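Local structure of formimidoylglutamase (Bacillus subtilis, 3M1R) at residues D[27-32]-D[66-71]; D[81-86]-D[311-316]; D[171-176]-D[198-203]; D[202-205]-D[210-213]. The protein catalyses the manganese-dependent hydrolysis of N-formimidoyl-L-glutamate to L-glutamate and formamide, a step of histidine degradation. All coordinates share one frame; numbering follows the deposited sequence.

Interaction 1: D[27-32]-D[66-71]; sequences DLIATW and QALKHS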
# COMPACT_ATOMS: atom_id res chain seq x y z
N ASP D 27 -28.66 3.78 -12.60
CA ASP D 27 -29.88 3.50 -13.35
C ASP D 27 -30.50 4.79 -13.86
O ASP D 27 -31.41 4.75 -14.68
CB ASP D 27 -30.88 2.74 -12.47
CG ASP D 27 -30.32 1.43 -11.94
OD1 ASP D 27 -29.74 0.66 -12.74
OD2 ASP D 27 -30.47 1.16 -10.73
N LEU D 28 -30.00 5.93 -13.38
CA LEU D 28 -30.64 7.22 -13.67
C LEU D 28 -29.75 8.21 -14.42
O LEU D 28 -30.19 9.27 -14.82
CB LEU D 28 -31.12 7.87 -12.38
CG LEU D 28 -32.23 7.16 -11.62
CD1 LEU D 28 -32.27 7.65 -10.22
CD2 LEU D 28 -33.55 7.43 -12.32
N ILE D 29 -28.48 7.86 -14.59
CA ILE D 29 -27.52 8.73 -15.25
C ILE D 29 -27.35 8.27 -16.69
O ILE D 29 -27.02 7.11 -16.94
CB ILE D 29 -26.16 8.70 -14.54
CG1 ILE D 29 -26.24 9.39 -13.17
CG2 ILE D 29 -25.07 9.34 -15.40
CD1 ILE D 29 -24.90 9.38 -12.41
N ALA D 30 -27.59 9.18 -17.63
CA ALA D 30 -27.40 8.87 -19.03
C ALA D 30 -26.33 9.76 -19.66
O ALA D 30 -26.24 10.95 -19.37
CB ALA D 30 -28.70 9.03 -19.77
N THR D 31 -25.52 9.17 -20.53
CA THR D 31 -24.64 9.96 -21.35
C THR D 31 -25.49 11.01 -22.07
O THR D 31 -26.57 10.72 -22.54
CB THR D 31 -23.92 9.08 -22.37
OG1 THR D 31 -23.26 8.02 -21.68
CG2 THR D 31 -22.89 9.89 -23.12
N TRP D 32 -25.00 12.23 -22.12
CA TRP D 32 -25.75 13.30 -22.75
C TRP D 32 -25.54 13.21 -24.23
O TRP D 32 -24.41 13.18 -24.70
CB TRP D 32 -25.24 14.65 -22.28
CG TRP D 32 -26.06 15.79 -22.76
CD1 TRP D 32 -27.42 15.91 -22.68
CD2 TRP D 32 -25.59 17.01 -23.36
NE1 TRP D 32 -27.82 17.11 -23.21
CE2 TRP D 32 -26.71 17.81 -23.63
CE3 TRP D 32 -24.32 17.49 -23.69
CZ2 TRP D 32 -26.61 19.06 -24.22
CZ3 TRP D 32 -24.23 18.74 -24.28
CH2 TRP D 32 -25.36 19.51 -24.54
N GLN D 66 -17.89 7.11 -10.18
CA GLN D 66 -18.01 5.71 -9.85
C GLN D 66 -18.68 5.56 -8.49
O GLN D 66 -19.56 4.71 -8.33
CB GLN D 66 -16.64 5.05 -9.87
CG GLN D 66 -16.64 3.62 -10.39
CD GLN D 66 -15.29 2.94 -10.20
OE1 GLN D 66 -14.29 3.59 -9.91
NE2 GLN D 66 -15.27 1.62 -10.37
N ALA D 67 -18.28 6.38 -7.52
CA ALA D 67 -18.88 6.34 -6.18
C ALA D 67 -20.36 6.73 -6.27
O ALA D 67 -21.22 6.13 -5.62
CB ALA D 67 -18.16 7.26 -5.22
N LEU D 68 -20.64 7.74 -7.09
CA LEU D 68 -22.01 8.22 -7.23
C LEU D 68 -22.88 7.12 -7.88
O LEU D 68 -23.89 6.75 -7.33
CB LEU D 68 -22.06 9.51 -8.05
CG LEU D 68 -23.46 10.12 -8.22
CD1 LEU D 68 -23.97 10.57 -6.87
CD2 LEU D 68 -23.44 11.29 -9.19
N LYS D 69 -22.43 6.57 -9.00
CA LYS D 69 -23.23 5.58 -9.72
C LYS D 69 -23.53 4.37 -8.86
O LYS D 69 -24.53 3.67 -9.08
CB LYS D 69 -22.54 5.13 -11.01
CG LYS D 69 -22.60 6.13 -12.15
CD LYS D 69 -21.69 5.69 -13.30
CE LYS D 69 -21.86 6.59 -14.51
NZ LYS D 69 -20.93 6.14 -15.58
N HIS D 70 -22.69 4.10 -7.87
CA HIS D 70 -22.90 2.93 -7.06
C HIS D 70 -23.74 3.19 -5.82
O HIS D 70 -24.06 2.25 -5.10
CB HIS D 70 -21.59 2.19 -6.75
CG HIS D 70 -21.07 1.39 -7.91
ND1 HIS D 70 -20.17 1.89 -8.83
CD2 HIS D 70 -21.35 0.13 -8.31
CE1 HIS D 70 -19.91 0.97 -9.73
NE2 HIS D 70 -20.61 -0.11 -9.45
N SER D 71 -24.12 4.44 -5.60
CA SER D 71 -24.99 4.78 -4.47
C SER D 71 -26.45 4.60 -4.86
O SER D 71 -26.82 4.78 -6.03
CB SER D 71 -24.80 6.25 -4.06
OG SER D 71 -23.43 6.52 -3.75
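Ile29, in the short edge strand 29-31, and Lys69, in the last turn of helix 60-69, lie closest in the backbone, with CA of Ile29 7.7 Å from CA of Lys69. No hydrogen bond joins the two segments, and side chains alone close the gap. Ile29 starts toward the helix, and its CG1 branch stands anti to the carbonyl carbon (chi1 -70°) and runs on extended, which makes CD1 the tip that touches. That one methyl touches two helix residues: CD1 of Ile29 is 4.0 Å from CD2 of Leu68, and equally 4.0 Å from CG of Lys69. The Lys69 chain passes Ile29 at about a right angle, giving its aliphatic base to the contact while the rest extends onward. Near the C-terminal part of the helix two side chains bond back to its carbonyls: His70 ND1 donates to Gln66 O at 2.9 Å in the plane of the imidazole, and Ser71 OG gives its proton to Ala67 O. Ser26, just before segment 27-32, bonds through OG to Lys69 O. Around the contact, Ile29 also packs on Leu87 and Asp89 of strand 87-93, beside which strand 29-31 runs parallel at the margin of the main sheet; Leu68 reaches Leu42 of strand 39-45 and, in helix 300-318, Ala306 and Leu310.

Interaction 2: D[81-86]-D[311-316]; sequences HVVSEL and HALKGM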
# COMPACT_ATOMS: atom_id res chain seq x y z
N HIS D 81 -36.75 9.01 -4.88
CA HIS D 81 -35.44 9.21 -5.48
C HIS D 81 -35.12 10.71 -5.62
O HIS D 81 -36.03 11.54 -5.76
CB HIS D 81 -35.38 8.49 -6.82
CG HIS D 81 -35.72 7.04 -6.71
ND1 HIS D 81 -36.34 6.34 -7.72
CD2 HIS D 81 -35.55 6.16 -5.69
CE1 HIS D 81 -36.52 5.09 -7.34
NE2 HIS D 81 -36.05 4.95 -6.11
N VAL D 82 -33.83 11.05 -5.55
CA VAL D 82 -33.41 12.45 -5.63
C VAL D 82 -33.39 12.95 -7.06
O VAL D 82 -33.34 14.15 -7.30
CB VAL D 82 -32.02 12.69 -5.01
CG1 VAL D 82 -32.05 12.49 -3.50
CG2 VAL D 82 -30.97 11.81 -5.69
N VAL D 83 -33.40 12.02 -8.01
CA VAL D 83 -33.58 12.37 -9.41
C VAL D 83 -34.94 11.83 -9.84
O VAL D 83 -35.18 10.62 -9.79
CB VAL D 83 -32.48 11.78 -10.29
CG1 VAL D 83 -32.83 11.92 -11.76
CG2 VAL D 83 -31.16 12.45 -9.99
N SER D 84 -35.84 12.72 -10.26
CA SER D 84 -37.18 12.29 -10.65
C SER D 84 -37.19 11.63 -12.02
O SER D 84 -37.76 10.56 -12.20
CB SER D 84 -38.16 13.46 -10.59
OG SER D 84 -37.57 14.65 -11.10
N GLU D 85 -36.53 12.26 -12.99
CA GLU D 85 -36.48 11.74 -14.35
C GLU D 85 -35.16 11.03 -14.64
O GLU D 85 -35.02 9.82 -14.43
CB GLU D 85 -36.73 12.85 -15.37
CG GLU D 85 -36.09 14.20 -15.02
CD GLU D 85 -37.12 15.25 -14.63
OE1 GLU D 85 -36.75 16.44 -14.52
OE2 GLU D 85 -38.31 14.88 -14.45
N LEU D 86 -34.18 11.78 -15.15
CA LEU D 86 -32.85 11.25 -15.36
C LEU D 86 -31.87 12.39 -15.19
O LEU D 86 -32.25 13.56 -15.23
CB LEU D 86 -32.71 10.61 -16.74
CG LEU D 86 -32.95 11.48 -17.97
CD1 LEU D 86 -31.88 12.54 -18.09
CD2 LEU D 86 -33.01 10.64 -19.25
N HIS D 311 -26.67 14.97 -1.54
CA HIS D 311 -27.34 15.88 -0.62
C HIS D 311 -27.68 17.22 -1.27
O HIS D 311 -28.67 17.84 -0.92
CB HIS D 311 -26.54 16.07 0.68
CG HIS D 311 -26.64 14.91 1.62
ND1 HIS D 311 -27.43 14.93 2.75
CD2 HIS D 311 -26.05 13.69 1.59
CE1 HIS D 311 -27.33 13.77 3.37
NE2 HIS D 311 -26.49 13.00 2.70
N ALA D 312 -26.89 17.64 -2.23
CA ALA D 312 -27.25 18.81 -3.01
C ALA D 312 -28.48 18.52 -3.85
O ALA D 312 -29.40 19.33 -3.92
CB ALA D 312 -26.08 19.27 -3.89
N LEU D 313 -28.49 17.37 -4.51
CA LEU D 313 -29.64 16.97 -5.33
C LEU D 313 -30.88 16.92 -4.45
O LEU D 313 -31.95 17.38 -4.83
CB LEU D 313 -29.42 15.59 -5.93
CG LEU D 313 -29.12 15.32 -7.40
CD1 LEU D 313 -29.05 16.54 -8.31
CD2 LEU D 313 -27.87 14.47 -7.50
N LYS D 314 -30.71 16.35 -3.26
CA LYS D 314 -31.78 16.25 -2.29
C LYS D 314 -32.34 17.64 -1.99
O LYS D 314 -33.55 17.84 -1.99
CB LYS D 314 -31.24 15.62 -1.01
CG LYS D 314 -32.27 15.35 0.07
CD LYS D 314 -31.61 14.68 1.27
CE LYS D 314 -32.49 14.74 2.50
NZ LYS D 314 -31.80 14.17 3.68
N GLY D 315 -31.44 18.59 -1.74
CA GLY D 315 -31.83 19.95 -1.43
C GLY D 315 -32.58 20.57 -2.58
O GLY D 315 -33.59 21.24 -2.39
N MSE D 316 -32.10 20.34 -3.80
CA MSE D 316 -32.79 20.87 -4.97
C MSE D 316 -34.19 20.27 -5.13
O MSE D 316 -35.15 21.00 -5.40
CB MSE D 316 -31.95 20.68 -6.24
CG MSE D 316 -30.61 21.42 -6.19
SE MSE D 316 -29.40 20.87 -7.61
CE MSE D 316 -30.28 21.83 -9.07
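Neither segment brings a flat group to the contact of Val82 with Leu313 and Lys314; the nearby imidazole of His311, turned away on the same helix, instead meets the ring of Phe194 of a neighbouring subunit edge to face. The setting is the alpha/beta fold of the arginase family, whose helix 300-318 flanks the central parallel sheet, and here the loop between strands 80-81 and 87-93 passes over that helix. The backbones come near, CA of Val82 lying 5.3 Å from CA of Lys314, yet no hydrogen bond spans them and the contact is apolar and buried. Val82 points at the helix and divides its two methyls between neighbouring residues: CG1 reaches Lys314, while CG2 and CB rest on the base of Leu313, CB of Val82 standing 4.0 Å from CB of Leu313. Val83 adds a looser touch, its CG2 4.4 Å from CG of Leu313. Leu313 also packs against Pro40 of strand 39-45 and Leu124 of strand 121-127. Lys314 leaves with CG anti to its own backbone N (chi1 -175°) and stretches fully, carrying the ammonium away from the valine to salt bridges with Glu77 and with Glu193 of the neighbouring subunit. The two carboxylates probably offset the like charge of Lys275 NZ close to Lys314 NZ. Phe194 of that subunit also packs on both Val82 and Lys314, so the contact adjoins a subunit interface. At the helix backbone, CG1 of Val82 lies 4.0 Å from CA of Lys314.

Interaction 3: D[171-176]-D[198-203]; sequences PFRRLL and QAYEAY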
# COMPACT_ATOMS: atom_id res chain seq x y z
N PRO D 171 -7.55 31.24 -7.51
CA PRO D 171 -8.81 31.51 -8.23
C PRO D 171 -9.50 32.76 -7.73
O PRO D 171 -9.97 33.57 -8.53
CB PRO D 171 -9.69 30.30 -7.89
CG PRO D 171 -8.83 29.34 -7.19
CD PRO D 171 -7.67 30.08 -6.62
N PHE D 172 -9.58 32.92 -6.42
CA PHE D 172 -10.38 34.00 -5.87
C PHE D 172 -9.73 35.38 -5.92
O PHE D 172 -10.42 36.40 -5.96
CB PHE D 172 -10.89 33.66 -4.47
CG PHE D 172 -11.93 32.60 -4.49
CD1 PHE D 172 -11.58 31.28 -4.25
CD2 PHE D 172 -13.24 32.91 -4.80
CE1 PHE D 172 -12.54 30.30 -4.29
CE2 PHE D 172 -14.19 31.93 -4.85
CZ PHE D 172 -13.85 30.63 -4.60
N ARG D 173 -8.40 35.42 -5.96
CA ARG D 173 -7.71 36.68 -6.22
C ARG D 173 -8.02 37.13 -7.64
O ARG D 173 -8.28 38.30 -7.89
CB ARG D 173 -6.20 36.54 -6.02
CG ARG D 173 -5.45 37.88 -5.94
CD ARG D 173 -3.99 37.69 -5.53
NE ARG D 173 -3.40 38.95 -5.10
CZ ARG D 173 -3.05 39.23 -3.85
NH1 ARG D 173 -2.52 40.41 -3.56
NH2 ARG D 173 -3.23 38.34 -2.89
N ARG D 174 -7.99 36.18 -8.58
CA ARG D 174 -8.31 36.48 -9.96
C ARG D 174 -9.74 36.98 -10.06
O ARG D 174 -10.00 37.98 -10.73
CB ARG D 174 -8.10 35.26 -10.85
CG ARG D 174 -6.70 35.18 -11.44
CD ARG D 174 -6.56 34.01 -12.41
NE ARG D 174 -5.46 34.22 -13.35
CZ ARG D 174 -5.58 34.91 -14.48
NH1 ARG D 174 -6.74 35.44 -14.83
NH2 ARG D 174 -4.53 35.05 -15.28
N LEU D 175 -10.67 36.30 -9.40
CA LEU D 175 -12.07 36.71 -9.42
C LEU D 175 -12.24 38.11 -8.81
O LEU D 175 -12.80 38.99 -9.45
CB LEU D 175 -12.96 35.68 -8.71
CG LEU D 175 -13.09 34.33 -9.41
CD1 LEU D 175 -13.48 33.24 -8.43
CD2 LEU D 175 -14.08 34.39 -10.56
N LEU D 176 -11.74 38.32 -7.60
CA LEU D 176 -11.84 39.64 -6.94
C LEU D 176 -11.18 40.77 -7.73
O LEU D 176 -11.80 41.82 -7.99
CB LEU D 176 -11.25 39.59 -5.53
CG LEU D 176 -12.19 39.30 -4.37
CD1 LEU D 176 -13.61 39.20 -4.84
CD2 LEU D 176 -11.79 38.05 -3.66
N GLN D 198 -0.69 35.75 6.68
CA GLN D 198 -1.12 37.05 7.19
C GLN D 198 -1.54 37.97 6.06
O GLN D 198 -2.57 38.64 6.14
CB GLN D 198 0.01 37.69 7.99
CG GLN D 198 -0.37 39.00 8.68
CD GLN D 198 0.64 39.40 9.74
OE1 GLN D 198 1.85 39.25 9.56
NE2 GLN D 198 0.14 39.91 10.86
N ALA D 199 -0.73 37.99 5.00
CA ALA D 199 -0.97 38.83 3.84
C ALA D 199 -2.29 38.50 3.16
O ALA D 199 -3.06 39.38 2.80
CB ALA D 199 0.18 38.69 2.85
N TYR D 200 -2.54 37.21 2.97
CA TYR D 200 -3.71 36.77 2.24
C TYR D 200 -4.99 36.99 3.03
O TYR D 200 -6.03 37.31 2.45
CB TYR D 200 -3.55 35.31 1.82
CG TYR D 200 -2.44 35.13 0.81
CD1 TYR D 200 -2.01 36.20 0.03
CD2 TYR D 200 -1.83 33.89 0.62
CE1 TYR D 200 -1.01 36.04 -0.90
CE2 TYR D 200 -0.82 33.73 -0.31
CZ TYR D 200 -0.42 34.80 -1.07
OH TYR D 200 0.58 34.65 -2.00
N GLU D 201 -4.90 36.84 4.34
CA GLU D 201 -6.03 37.18 5.21
C GLU D 201 -6.30 38.66 5.08
O GLU D 201 -7.45 39.08 4.98
CB GLU D 201 -5.72 36.82 6.66
CG GLU D 201 -6.83 37.12 7.64
CD GLU D 201 -6.35 37.08 9.08
OE1 GLU D 201 -6.67 36.12 9.79
OE2 GLU D 201 -5.63 38.02 9.49
N ALA D 202 -5.24 39.46 5.08
CA ALA D 202 -5.41 40.90 4.92
C ALA D 202 -6.06 41.22 3.58
O ALA D 202 -6.92 42.10 3.49
CB ALA D 202 -4.06 41.64 5.04
N TYR D 203 -5.66 40.50 2.54
CA TYR D 203 -6.18 40.79 1.20
C TYR D 203 -7.67 40.50 1.10
O TYR D 203 -8.39 41.19 0.37
CB TYR D 203 -5.42 40.00 0.14
CG TYR D 203 -6.08 40.07 -1.21
CD1 TYR D 203 -5.63 40.97 -2.18
CD2 TYR D 203 -7.17 39.27 -1.52
CE1 TYR D 203 -6.24 41.04 -3.42
CE2 TYR D 203 -7.79 39.34 -2.75
CZ TYR D 203 -7.32 40.23 -3.70
OH TYR D 203 -7.93 40.30 -4.93
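The guanidinium of Arg173 lies on one face of the Tyr203 ring in an offset cation-pi stack, the two planes tilted by 28° and their centres 4.0 Å apart. The overlap is toward the rim: NH1 of Arg173 comes within 3.4 Å of CD1 of Tyr203, and NH2 leans over CG. Arg173 reaches there on a chain extended from CG to NE, its CG anti to the backbone N (chi1 -166°), and CG itself brushes the phenol end, 3.6 Å from OH of Tyr203. Helices 171-178 and 198-206 of the arginase-family alpha/beta fold are thus bridged, although the axes of their short segments come no closer than 12.2 Å, at 34° to each other. Tyr200 comes up obliquely, its CE1 3.8 Å from NH2 of Arg173; that same nitrogen is hydrogen-bonded to Val158 O, which probably limits the rotation of the guanidinium. At the edge of the Tyr203 ring, near its plane, Leu176 brings CD2 to 4.3 Å from CE2 of Tyr203, and CB of Leu176 is 3.4 Å from OH of Tyr203. The phenol OH of Tyr203 bonds to Asp177, while the OH of Tyr200 bonds to Asn160 N and to Asp19 of a neighbouring subunit.

Interaction 4: D[202-205]-D[210-213]; sequences AYAK and NIHT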
# COMPACT_ATOMS: atom_id res chain seq x y z
N ALA D 202 -5.24 39.46 5.08
CA ALA D 202 -5.41 40.90 4.92
C ALA D 202 -6.06 41.22 3.58
O ALA D 202 -6.92 42.10 3.49
CB ALA D 202 -4.06 41.64 5.04
N TYR D 203 -5.66 40.50 2.54
CA TYR D 203 -6.18 40.79 1.20
C TYR D 203 -7.67 40.50 1.10
O TYR D 203 -8.39 41.19 0.37
CB TYR D 203 -5.42 40.00 0.14
CG TYR D 203 -6.08 40.07 -1.21
CD1 TYR D 203 -5.63 40.97 -2.18
CD2 TYR D 203 -7.17 39.27 -1.52
CE1 TYR D 203 -6.24 41.04 -3.42
CE2 TYR D 203 -7.79 39.34 -2.75
CZ TYR D 203 -7.32 40.23 -3.70
OH TYR D 203 -7.93 40.30 -4.93
N ALA D 204 -8.13 39.48 1.81
CA ALA D 204 -9.55 39.13 1.82
C ALA D 204 -10.36 40.12 2.64
O ALA D 204 -11.54 40.34 2.38
CB ALA D 204 -9.76 37.70 2.33
N LYS D 205 -9.72 40.71 3.64
CA LYS D 205 -10.40 41.69 4.47
C LYS D 205 -10.55 43.02 3.74
O LYS D 205 -11.61 43.64 3.78
CB LYS D 205 -9.69 41.87 5.81
CG LYS D 205 -9.81 40.64 6.71
CD LYS D 205 -9.39 40.95 8.13
CE LYS D 205 -9.65 39.76 9.05
NZ LYS D 205 -9.36 40.10 10.48
N ASN D 210 -16.51 37.78 3.49
CA ASN D 210 -17.13 37.27 4.71
C ASN D 210 -16.42 36.01 5.16
O ASN D 210 -16.61 34.93 4.60
CB ASN D 210 -18.60 36.97 4.48
CG ASN D 210 -19.36 38.18 3.96
OD1 ASN D 210 -19.47 39.20 4.65
ND2 ASN D 210 -19.87 38.07 2.75
N ILE D 211 -15.60 36.15 6.20
CA ILE D 211 -14.78 35.04 6.65
C ILE D 211 -15.35 34.39 7.91
O ILE D 211 -15.57 35.04 8.92
CB ILE D 211 -13.34 35.50 6.90
CG1 ILE D 211 -12.82 36.20 5.65
CG2 ILE D 211 -12.46 34.29 7.28
CD1 ILE D 211 -11.72 37.20 5.93
N HIS D 212 -15.57 33.08 7.84
CA HIS D 212 -16.03 32.31 8.99
C HIS D 212 -15.07 31.18 9.31
O HIS D 212 -15.06 30.14 8.63
CB HIS D 212 -17.45 31.80 8.74
CG HIS D 212 -18.42 32.90 8.46
ND1 HIS D 212 -19.29 33.38 9.41
CD2 HIS D 212 -18.61 33.65 7.35
CE1 HIS D 212 -19.99 34.37 8.90
NE2 HIS D 212 -19.60 34.56 7.65
N THR D 213 -14.25 31.38 10.33
CA THR D 213 -13.25 30.39 10.73
C THR D 213 -13.89 29.13 11.30
O THR D 213 -15.10 29.09 11.58
CB THR D 213 -12.26 30.96 11.75
OG1 THR D 213 -12.95 31.20 12.98
CG2 THR D 213 -11.68 32.28 11.24
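Ala204 comes first along helix 198-206 to meet Ile211 of strand 210-213. Its CB points at the strand and lies 4.1 Å from CD1 of Ile211, although the backbones stay well apart, with CA of Ala204 8.2 Å from CA of Ile211. The methyl also packs on Val209 in the short connection between helix and strand. Lys205 follows, and its CG stands 4.0 Å from the same CD1 of Ile211. That CG lies beside the backbone N (chi1 -69°), and the lysine crosses the isoleucine at about a right angle, so of its extended chain it is the CG methylene that meets Ile211. Both helix residues are therefore met by a single methyl, the end of the longer Ile211 branch. These segments belong to the beta-alpha-beta unit of strand 186-191, helix 198-206 and strand 210-213, in which the last strand lies parallel to the first at a margin of the main sheet. Ile211 sits on the helix 198-206 side and touches Gln188, Ile191 and His156 as well; Asn210 and His212 turn the other way, onto helix 222-234. Past the contact, Thr213 is the N-cap of the next helix, its OG1 bonded to Met216 N. The polar end of Asn210 is held separately, ND2 bonding to Gln184 O. With no hydrogen bond or charge pair between the segments, the contact rests on dispersion and on the partial burial of methyl and methylene groups.

Interactions 1 and 2 lie on one side of the chain's centre and interactions 3 and 4 on the other. The first two have centres 13 Å apart and touch, CD1 of Leu28 lying 4.1 Å from CB of Val83. Interactions 3 and 4 share helix 198-206, with centres 9 Å apart. Interactions 1 and 4, whose centres are about 37 Å apart, reach the two outermost strands of the same sheet. The metal site, occupied here by calcium ions, is nearer to the second pair: the side chain of Arg173 is about 8 Å from that of Asp157, and Tyr200 about 8 Å from His155, both metal ligands. Interactions 1 and 2 are remote from it.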